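Local coordinates for protein polyhedrin (PDB 4S1L) that forms the crystalline matrix of cypovirus occlusion bodies, in which virus particles are embedded, and binds ATP, at residues I31-P36 with R97-L102; L102-R107 with W163-D168. All coordinates share one frame; numbering follows the deposited sequence.

Contact 1 (I31-P36 with R97-L102); sequences IVAEYP and RIPKKL
Glu34 faces both Lys100 and Lys101 in a classic beta bulge, where the end of strand 27-34 meets the start of strand 101-107 in the larger antiparallel sheet of polyhedrin. The backbone bonds define it. Glu34 N gives a nearly straight bond (175°) to Lys101 O at 3.1 Å, while Glu34 O receives two N-H groups: Lys100 N at 2.8 Å, in the carbonyl plane, and Lys101 N, a weak bond at 3.5 Å. Ala33 and Leu102 follow as a non-hydrogen-bonded pair.

The charged pair lies on one face of the sheet. Glu34 and Lys101 run side by side in the same direction, each with CG anti to its own N (chi1 -177° and 174°). The opposite charges probably attract, but Glu34 OE2 and Lys101 NZ are 4.1 Å apart, beyond a salt bridge; a water donates to OE2 and accepts from NZ, joining the two ends. Long, flexible side chains suit this partly exposed place.

Ala33 and Leu102 meet on the other face. Ala33, whose single methyl leaves room for both Leu102 and Pro99, sets CB 3.8 Å from Leu102 CD1 and also meets the ring of Pro99. Tyr35 belongs to the loop, and its ring swings back to lie obliquely by the Ile98-Pro99 peptide, while its hydroxyl bonds to Leu60 O. Pro99 suits this turn into the strand, where its rigid ring offers carbon to the aromatic group: Pro99 CG lies 3.7 Å from Tyr35 CE1. Beyond the strands, at the exposed margin, the Lys100 chain crosses Pro36, with Lys100 CD 3.8 Å from Pro36 CA.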
ATOM      1  N   ILE A  31       1.405  16.113  -5.624  1.00 19.07           N
ATOM      2  CA  ILE A  31       2.583  16.590  -4.936  1.00 20.50           C
ATOM      3  C   ILE A  31       3.677  16.709  -5.965  1.00 18.90           C
ATOM      4  O   ILE A  31       3.907  15.775  -6.710  1.00 19.96           O
ATOM      5  CB  ILE A  31       3.002  15.638  -3.824  1.00 22.01           C
ATOM      6  CG1 ILE A  31       1.895  15.589  -2.759  1.00 21.24           C
ATOM      7  CG2 ILE A  31       4.332  16.100  -3.204  1.00 28.22           C
ATOM      8  CD1 ILE A  31       2.076  14.537  -1.699  1.00 29.89           C
ATOM      9  N   VAL A  32       4.336  17.861  -6.014  1.00 16.55           N
ATOM     10  CA  VAL A  32       5.442  18.062  -6.939  1.00 18.03           C
ATOM     11  C   VAL A  32       6.716  18.395  -6.189  1.00 20.93           C
ATOM     12  O   VAL A  32       6.762  19.369  -5.423  1.00 21.42           O
ATOM     13  CB  VAL A  32       5.165  19.205  -7.936  1.00 19.19           C
ATOM     14  CG1 VAL A  32       6.334  19.334  -8.951  1.00 22.41           C
ATOM     15  CG2 VAL A  32       3.842  18.990  -8.655  1.00 22.79           C
ATOM     16  N   ALA A  33       7.745  17.580  -6.428  1.00 19.80           N
ATOM     17  CA  ALA A  33       9.096  17.842  -5.931  1.00 20.01           C
ATOM     18  C   ALA A  33       9.925  18.413  -7.067  1.00 19.16           C
ATOM     19  O   ALA A  33       9.947  17.863  -8.165  1.00 18.10           O
ATOM     20  CB  ALA A  33       9.752  16.561  -5.390  1.00 20.90           C
ATOM     21  N   GLU A  34      10.596  19.516  -6.799  1.00 19.24           N
ATOM     22  CA  GLU A  34      11.488  20.125  -7.765  1.00 20.56           C
ATOM     23  C   GLU A  34      12.912  20.056  -7.196  1.00 26.03           C
ATOM     24  O   GLU A  34      13.115  20.268  -6.007  1.00 20.73           O
ATOM     25  CB  GLU A  34      11.060  21.562  -8.063  1.00 22.58           C
ATOM     26  CG  GLU A  34      11.922  22.206  -9.133  1.00 31.61           C
ATOM     27  CD  GLU A  34      11.389  23.549  -9.605  1.00 42.17           C
ATOM     28  OE1 GLU A  34      12.225  24.409  -9.936  1.00 36.44           O
ATOM     29  OE2 GLU A  34      10.152  23.734  -9.648  1.00 32.31           O
ATOM     30  N   TYR A  35      13.871  19.718  -8.055  1.00 17.41           N
ATOM     31  CA  TYR A  35      15.250  19.462  -7.660  1.00 18.64           C
ATOM     32  C   TYR A  35      16.182  20.557  -8.201  1.00 20.79           C
ATOM     33  O   TYR A  35      15.777  21.365  -9.033  1.00 20.11           O
ATOM     34  CB  TYR A  35      15.659  18.071  -8.157  1.00 20.98           C
ATOM     35  CG  TYR A  35      14.740  16.991  -7.603  1.00 19.79           C
ATOM     36  CD1 TYR A  35      15.001  16.389  -6.370  1.00 21.57           C
ATOM     37  CD2 TYR A  35      13.588  16.612  -8.286  1.00 20.18           C
ATOM     38  CE1 TYR A  35      14.166  15.407  -5.865  1.00 20.02           C
ATOM     39  CE2 TYR A  35      12.742  15.652  -7.787  1.00 23.09           C
ATOM     40  CZ  TYR A  35      13.030  15.047  -6.573  1.00 18.23           C
ATOM     41  OH  TYR A  35      12.181  14.091  -6.082  1.00 21.19           O
ATOM     42  N   PRO A  36      17.433  20.578  -7.745  1.00 22.46           N
ATOM     43  CA  PRO A  36      18.306  21.707  -8.095  1.00 22.50           C
ATOM     44  C   PRO A  36      18.497  21.964  -9.604  1.00 21.80           C
ATOM     45  O   PRO A  36      18.528  23.143  -9.974  1.00 21.23           O
ATOM     46  CB  PRO A  36      19.631  21.334  -7.419  1.00 21.20           C
ATOM     47  CG  PRO A  36      19.237  20.536  -6.222  1.00 24.72           C
ATOM     48  CD  PRO A  36      18.012  19.752  -6.660  1.00 24.82           C
ATOM     49  N   ARG A  97      20.230  15.388  -5.074  1.00 17.77           N
ATOM     50  CA  ARG A  97      19.089  14.516  -5.303  1.00 23.68           C
ATOM     51  C   ARG A  97      17.942  14.750  -4.311  1.00 21.25           C
ATOM     52  O   ARG A  97      16.949  14.031  -4.343  1.00 22.64           O
ATOM     53  CB  ARG A  97      19.542  13.048  -5.249  1.00 22.77           C
ATOM     54  CG  ARG A  97      20.491  12.657  -6.404  1.00 24.59           C
ATOM     55  CD  ARG A  97      20.903  11.182  -6.351  1.00 26.69           C
ATOM     56  NE  ARG A  97      21.793  10.866  -7.466  1.00 24.22           N
ATOM     57  CZ  ARG A  97      21.382  10.674  -8.710  1.00 28.27           C
ATOM     58  NH1 ARG A  97      20.081  10.736  -9.009  1.00 27.17           N
ATOM     59  NH2 ARG A  97      22.276  10.404  -9.658  1.00 34.23           N
ATOM     60  N   ILE A  98      18.088  15.760  -3.456  1.00 21.21           N
ATOM     61  CA  ILE A  98      17.080  16.100  -2.451  1.00 20.02           C
ATOM     62  C   ILE A  98      16.274  17.260  -3.017  1.00 20.73           C
ATOM     63  O   ILE A  98      16.833  18.141  -3.663  1.00 20.50           O
ATOM     64  CB  ILE A  98      17.739  16.459  -1.087  1.00 19.53           C
ATOM     65  CG1 ILE A  98      18.513  15.244  -0.553  1.00 23.68           C
ATOM     66  CG2 ILE A  98      16.730  16.906  -0.070  1.00 21.92           C
ATOM     67  CD1 ILE A  98      19.395  15.552   0.640  1.00 25.92           C
ATOM     68  N   PRO A  99      14.945  17.245  -2.834  1.00 19.52           N
ATOM     69  CA  PRO A  99      14.160  18.354  -3.393  1.00 21.77           C
ATOM     70  C   PRO A  99      14.543  19.684  -2.784  1.00 22.36           C
ATOM     71  O   PRO A  99      14.802  19.739  -1.572  1.00 22.78           O
ATOM     72  CB  PRO A  99      12.711  18.008  -3.013  1.00 21.79           C
ATOM     73  CG  PRO A  99      12.719  16.577  -2.621  1.00 22.36           C
ATOM     74  CD  PRO A  99      14.108  16.233  -2.165  1.00 23.64           C
ATOM     75  N   LYS A 100      14.565  20.734  -3.600  1.00 22.49           N
ATOM     76  CA  LYS A 100      14.705  22.094  -3.101  1.00 21.84           C
ATOM     77  C   LYS A 100      13.387  22.613  -2.576  1.00 22.14           C
ATOM     78  O   LYS A 100      13.346  23.391  -1.634  1.00 22.08           O
ATOM     79  CB  LYS A 100      15.171  23.057  -4.203  1.00 29.04           C
ATOM     80  CG  LYS A 100      16.636  22.974  -4.549  1.00 54.07           C
ATOM     81  CD  LYS A 100      17.022  24.114  -5.497  1.00 63.21           C
ATOM     82  CE  LYS A 100      17.079  25.470  -4.781  1.00 72.69           C
ATOM     83  NZ  LYS A 100      18.082  25.501  -3.655  1.00 64.21           N
ATOM     84  N   LYS A 101      12.311  22.205  -3.245  1.00 22.49           N
ATOM     85  CA  LYS A 101      10.965  22.730  -2.997  1.00 22.11           C
ATOM     86  C   LYS A 101       9.943  21.619  -3.147  1.00 21.00           C
ATOM     87  O   LYS A 101      10.102  20.763  -4.008  1.00 22.35           O
ATOM     88  CB  LYS A 101      10.661  23.867  -3.985  1.00 26.67           C
ATOM     89  CG  LYS A 101       9.253  24.407  -3.937  1.00 33.94           C
ATOM     90  CD  LYS A 101       9.091  25.676  -4.792  1.00 30.89           C
ATOM     91  CE  LYS A 101       9.093  25.394  -6.273  1.00 35.39           C
ATOM     92  NZ  LYS A 101       8.811  26.632  -7.075  1.00 34.72           N
ATOM     93  N   LEU A 102       8.885  21.671  -2.335  1.00 19.21           N
ATOM     94  CA  LEU A 102       7.723  20.800  -2.462  1.00 18.82           C
ATOM     95  C   LEU A 102       6.491  21.668  -2.647  1.00 22.46           C
ATOM     96  O   LEU A 102       6.314  22.653  -1.922  1.00 21.77           O
ATOM     97  CB  LEU A 102       7.543  19.933  -1.211  1.00 22.00           C
ATOM     98  CG  LEU A 102       7.956  18.472  -1.075  1.00 35.67           C
ATOM     99  CD1 LEU A 102       9.019  18.018  -2.011  1.00 30.59           C
ATOM    100  CD2 LEU A 102       8.360  18.244   0.385  1.00 22.89           C
TER
HETATM  101  O   HOH W   1       8.995  26.055 -10.070  1.00 37.61           O

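Contact 2 (L102-R107 with W163-D168); sequences LSFYLR and WYVELD
Leu102 and Val165 form a hydrogen-bonded antiparallel pair, with Leu102 N to Val165 O at 2.9 Å and Val165 N to Leu102 O at 3.0 Å. Their side chains run together in the same direction. Val165 turns CG1 between its N and carbonyl carbon (chi1 65°), which brings this methyl to 3.7 Å from Leu102 CB; Leu167 CD1 adds a looser contact to Leu102 CD2.

Ser103 faces Tyr164 on the other side of the sheet. A small residue fits here because the tyrosine ring turns its edge to it: Ser103 OG lies near the ring plane, 3.3 Å from Tyr164 CD1.

Phe104 returns to the face of Leu102. Its backbone makes both bonds of the pair with Trp163, including Phe104 N to Trp163 O at 2.8 Å. The two rings lie alongside at an oblique 43°, Phe104 CD1 being 3.7 Å from Trp163 CE3, and Trp163 O lies in the plane of the phenyl ring at its edge. Large apolar rings suit this face, where Ile174 and Val176 of strand 173-179 also cover Phe104.

Tyr105 stands on the side of Ser103 and crosses Tyr164 obliquely. Tyr164 OH donates to Tyr105 OH at 3.1 Å, and the Tyr105 hydroxyl also bonds to Leu230 N, so this largely enclosed polar atom has two partners. The Tyr164 side chain is about 8 Å from the bound ATP. The whole is a regular antiparallel beta ladder, one face turned to the smaller sheet as in a beta sandwich, the other bearing a tyrosine pair near the nucleotide site.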
ATOM      1  N   LEU A 102       8.885  21.671  -2.335  1.00 19.21           N
ATOM      2  CA  LEU A 102       7.723  20.800  -2.462  1.00 18.82           C
ATOM      3  C   LEU A 102       6.491  21.668  -2.647  1.00 22.46           C
ATOM      4  O   LEU A 102       6.314  22.653  -1.922  1.00 21.77           O
ATOM      5  CB  LEU A 102       7.543  19.933  -1.211  1.00 22.00           C
ATOM      6  CG  LEU A 102       7.956  18.472  -1.075  1.00 35.67           C
ATOM      7  CD1 LEU A 102       9.019  18.018  -2.011  1.00 30.59           C
ATOM      8  CD2 LEU A 102       8.360  18.244   0.385  1.00 22.89           C
ATOM      9  N   SER A 103       5.668  21.313  -3.626  1.00 17.25           N
ATOM     10  CA  SER A 103       4.373  21.946  -3.856  1.00 18.78           C
ATOM     11  C   SER A 103       3.268  20.925  -3.669  1.00 20.38           C
ATOM     12  O   SER A 103       3.370  19.813  -4.156  1.00 19.50           O
ATOM     13  CB  SER A 103       4.286  22.520  -5.265  1.00 19.70           C
ATOM     14  OG  SER A 103       5.349  23.399  -5.536  1.00 22.89           O
ATOM     15  N   PHE A 104       2.196  21.330  -3.007  1.00 17.41           N
ATOM     16  CA  PHE A 104       1.060  20.448  -2.764  1.00 17.71           C
ATOM     17  C   PHE A 104      -0.164  21.081  -3.410  1.00 19.62           C
ATOM     18  O   PHE A 104      -0.585  22.150  -2.982  1.00 21.35           O
ATOM     19  CB  PHE A 104       0.817  20.242  -1.261  1.00 18.89           C
ATOM     20  CG  PHE A 104       1.971  19.611  -0.534  1.00 17.64           C
ATOM     21  CD1 PHE A 104       3.083  20.373  -0.174  1.00 20.29           C
ATOM     22  CD2 PHE A 104       1.957  18.267  -0.225  1.00 21.43           C
ATOM     23  CE1 PHE A 104       4.170  19.796   0.484  1.00 24.40           C
ATOM     24  CE2 PHE A 104       3.040  17.669   0.429  1.00 24.15           C
ATOM     25  CZ  PHE A 104       4.149  18.436   0.791  1.00 20.92           C
ATOM     26  N   TYR A 105      -0.725  20.424  -4.422  1.00 19.41           N
ATOM     27  CA  TYR A 105      -1.912  20.914  -5.115  1.00 18.77           C
ATOM     28  C   TYR A 105      -3.158  20.082  -4.736  1.00 19.01           C
ATOM     29  O   TYR A 105      -3.206  18.880  -4.947  1.00 17.54           O
ATOM     30  CB  TYR A 105      -1.682  20.892  -6.637  1.00 19.42           C
ATOM     31  CG  TYR A 105      -0.663  21.920  -7.062  1.00 18.74           C
ATOM     32  CD1 TYR A 105      -1.020  23.256  -7.171  1.00 19.92           C
ATOM     33  CD2 TYR A 105       0.672  21.579  -7.282  1.00 21.91           C
ATOM     34  CE1 TYR A 105      -0.096  24.219  -7.515  1.00 17.24           C
ATOM     35  CE2 TYR A 105       1.606  22.547  -7.646  1.00 21.45           C
ATOM     36  CZ  TYR A 105       1.215  23.862  -7.760  1.00 18.98           C
ATOM     37  OH  TYR A 105       2.139  24.849  -8.106  1.00 20.41           O
ATOM     38  N   LEU A 106      -4.173  20.735  -4.180  1.00 17.42           N
ATOM     39  CA  LEU A 106      -5.371  20.024  -3.718  1.00 17.00           C
ATOM     40  C   LEU A 106      -6.564  20.554  -4.481  1.00 20.30           C
ATOM     41  O   LEU A 106      -6.745  21.767  -4.572  1.00 20.69           O
ATOM     42  CB  LEU A 106      -5.582  20.223  -2.208  1.00 18.32           C
ATOM     43  CG  LEU A 106      -4.689  19.461  -1.225  1.00 22.51           C
ATOM     44  CD1 LEU A 106      -3.280  20.016  -1.264  1.00 30.93           C
ATOM     45  CD2 LEU A 106      -5.215  19.556   0.182  1.00 28.85           C
ATOM     46  N   ARG A 107      -7.375  19.658  -5.031  1.00 19.25           N
ATOM     47  CA  ARG A 107      -8.521  20.091  -5.829  1.00 19.42           C
ATOM     48  C   ARG A 107      -9.738  19.244  -5.497  1.00 19.05           C
ATOM     49  O   ARG A 107      -9.678  18.023  -5.620  1.00 19.19           O
ATOM     50  CB  ARG A 107      -8.218  19.985  -7.325  1.00 20.59           C
ATOM     51  CG  ARG A 107      -9.199  20.741  -8.204  1.00 20.31           C
ATOM     52  CD  ARG A 107      -9.122  20.350  -9.678  1.00 20.75           C
ATOM     53  NE  ARG A 107      -9.882  21.285 -10.507  1.00 23.22           N
ATOM     54  CZ  ARG A 107     -11.192  21.208 -10.754  1.00 25.01           C
ATOM     55  NH1 ARG A 107     -11.915  20.208 -10.277  1.00 24.98           N
ATOM     56  NH2 ARG A 107     -11.779  22.130 -11.517  1.00 24.33           N
ATOM     57  N   TRP A 163      -0.111  24.532  -1.242  1.00 16.48           N
ATOM     58  CA  TRP A 163       0.791  24.845  -0.140  1.00 15.27           C
ATOM     59  C   TRP A 163       2.197  24.569  -0.606  1.00 16.62           C
ATOM     60  O   TRP A 163       2.431  23.609  -1.370  1.00 19.14           O
ATOM     61  CB  TRP A 163       0.451  24.039   1.124  1.00 18.73           C
ATOM     62  CG  TRP A 163       1.254  24.492   2.321  1.00 20.96           C
ATOM     63  CD1 TRP A 163       1.113  25.671   2.987  1.00 21.44           C
ATOM     64  CD2 TRP A 163       2.325  23.795   2.968  1.00 19.81           C
ATOM     65  NE1 TRP A 163       2.024  25.754   4.006  1.00 23.42           N
ATOM     66  CE2 TRP A 163       2.773  24.616   4.025  1.00 19.16           C
ATOM     67  CE3 TRP A 163       2.938  22.550   2.774  1.00 23.13           C
ATOM     68  CZ2 TRP A 163       3.803  24.243   4.877  1.00 18.64           C
ATOM     69  CZ3 TRP A 163       3.969  22.178   3.624  1.00 22.74           C
ATOM     70  CH2 TRP A 163       4.379  23.013   4.668  1.00 26.66           C
ATOM     71  N   TYR A 164       3.116  25.446  -0.217  1.00 19.33           N
ATOM     72  CA  TYR A 164       4.514  25.370  -0.661  1.00 20.30           C
ATOM     73  C   TYR A 164       5.477  25.339   0.514  1.00 19.14           C
ATOM     74  O   TYR A 164       5.234  25.969   1.538  1.00 18.02           O
ATOM     75  CB  TYR A 164       4.888  26.572  -1.552  1.00 19.13           C
ATOM     76  CG  TYR A 164       3.984  26.716  -2.745  1.00 20.74           C
ATOM     77  CD1 TYR A 164       4.247  26.031  -3.918  1.00 21.70           C
ATOM     78  CD2 TYR A 164       2.829  27.477  -2.671  1.00 23.26           C
ATOM     79  CE1 TYR A 164       3.404  26.129  -5.004  1.00 23.38           C
ATOM     80  CE2 TYR A 164       1.964  27.571  -3.754  1.00 27.36           C
ATOM     81  CZ  TYR A 164       2.258  26.893  -4.914  1.00 20.06           C
ATOM     82  OH  TYR A 164       1.408  26.980  -5.999  1.00 24.09           O
ATOM     83  N   VAL A 165       6.572  24.612   0.363  1.00 19.60           N
ATOM     84  CA  VAL A 165       7.611  24.595   1.386  1.00 19.54           C
ATOM     85  C   VAL A 165       8.994  24.404   0.752  1.00 21.60           C
ATOM     86  O   VAL A 165       9.178  23.632  -0.194  1.00 20.96           O
ATOM     87  CB  VAL A 165       7.355  23.478   2.462  1.00 19.83           C
ATOM     88  CG1 VAL A 165       7.437  22.059   1.873  1.00 25.92           C
ATOM     89  CG2 VAL A 165       8.348  23.599   3.606  1.00 23.58           C
ATOM     90  N   GLU A 166       9.952  25.146   1.290  1.00 22.36           N
ATOM     91  CA  GLU A 166      11.353  25.047   0.909  1.00 24.90           C
ATOM     92  C   GLU A 166      12.014  24.090   1.888  1.00 24.44           C
ATOM     93  O   GLU A 166      11.832  24.220   3.102  1.00 23.14           O
ATOM     94  CB  GLU A 166      12.016  26.447   0.943  1.00 23.40           C
ATOM     95  CG  GLU A 166      13.443  26.492   0.477  1.00 30.17           C
ATOM     96  CD  GLU A 166      13.946  27.919   0.285  1.00 40.55           C
ATOM     97  OE1 GLU A 166      13.437  28.830   0.956  1.00 42.47           O
ATOM     98  OE2 GLU A 166      14.842  28.129  -0.550  1.00 56.53           O
ATOM     99  N   LEU A 167      12.776  23.140   1.373  1.00 20.42           N
ATOM    100  CA  LEU A 167      13.499  22.219   2.230  1.00 22.60           C
ATOM    101  C   LEU A 167      14.887  22.782   2.535  1.00 25.76           C
ATOM    102  O   LEU A 167      15.292  23.781   1.946  1.00 27.02           O
ATOM    103  CB  LEU A 167      13.609  20.841   1.576  1.00 21.81           C
ATOM    104  CG  LEU A 167      12.276  20.116   1.390  1.00 26.07           C
ATOM    105  CD1 LEU A 167      12.532  18.724   0.839  1.00 25.96           C
ATOM    106  CD2 LEU A 167      11.490  20.029   2.704  1.00 35.24           C
ATOM    107  N   ASP A 168      15.605  22.138   3.448  1.00 29.75           N
ATOM    108  CA  ASP A 168      16.900  22.658   3.888  1.00 32.25           C
ATOM    109  C   ASP A 168      18.039  21.647   3.727  1.00 29.40           C
ATOM    110  O   ASP A 168      18.937  21.588   4.546  1.00 29.35           O
ATOM    111  CB  ASP A 168      16.803  23.128   5.341  1.00 31.30           C
ATOM    112  CG  ASP A 168      16.455  22.021   6.300  1.00 46.93           C
ATOM    113  OD1 ASP A 168      16.371  20.849   5.878  1.00 55.04           O
ATOM    114  OD2 ASP A 168      16.282  22.328   7.499  1.00 68.13           O
TER

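How the contacts relate
Contacts 1 and 2 have centres 9 Å apart and use the two edges of the same strand, 101-107, which lies between strands 27-34 and 160-166 in the larger antiparallel sheet. Leu102 belongs to both. Along the chain, both segments of contact 1 are complete by Leu102, the residue from which contact 2 sets out toward strand 160-166. Probable hydrogen bonds tie them together, from Val32 N to Ser103 O (2.9 Å) and from Leu167 N to Lys100 O (3.1 Å), and Ile31 packs on Phe104. Distant parts of the sequence thus become three adjacent strands of one continuous sheet, whose bulged end lies in contact 1 and whose regular ladder in contact 2 runs closer to the bound ATP.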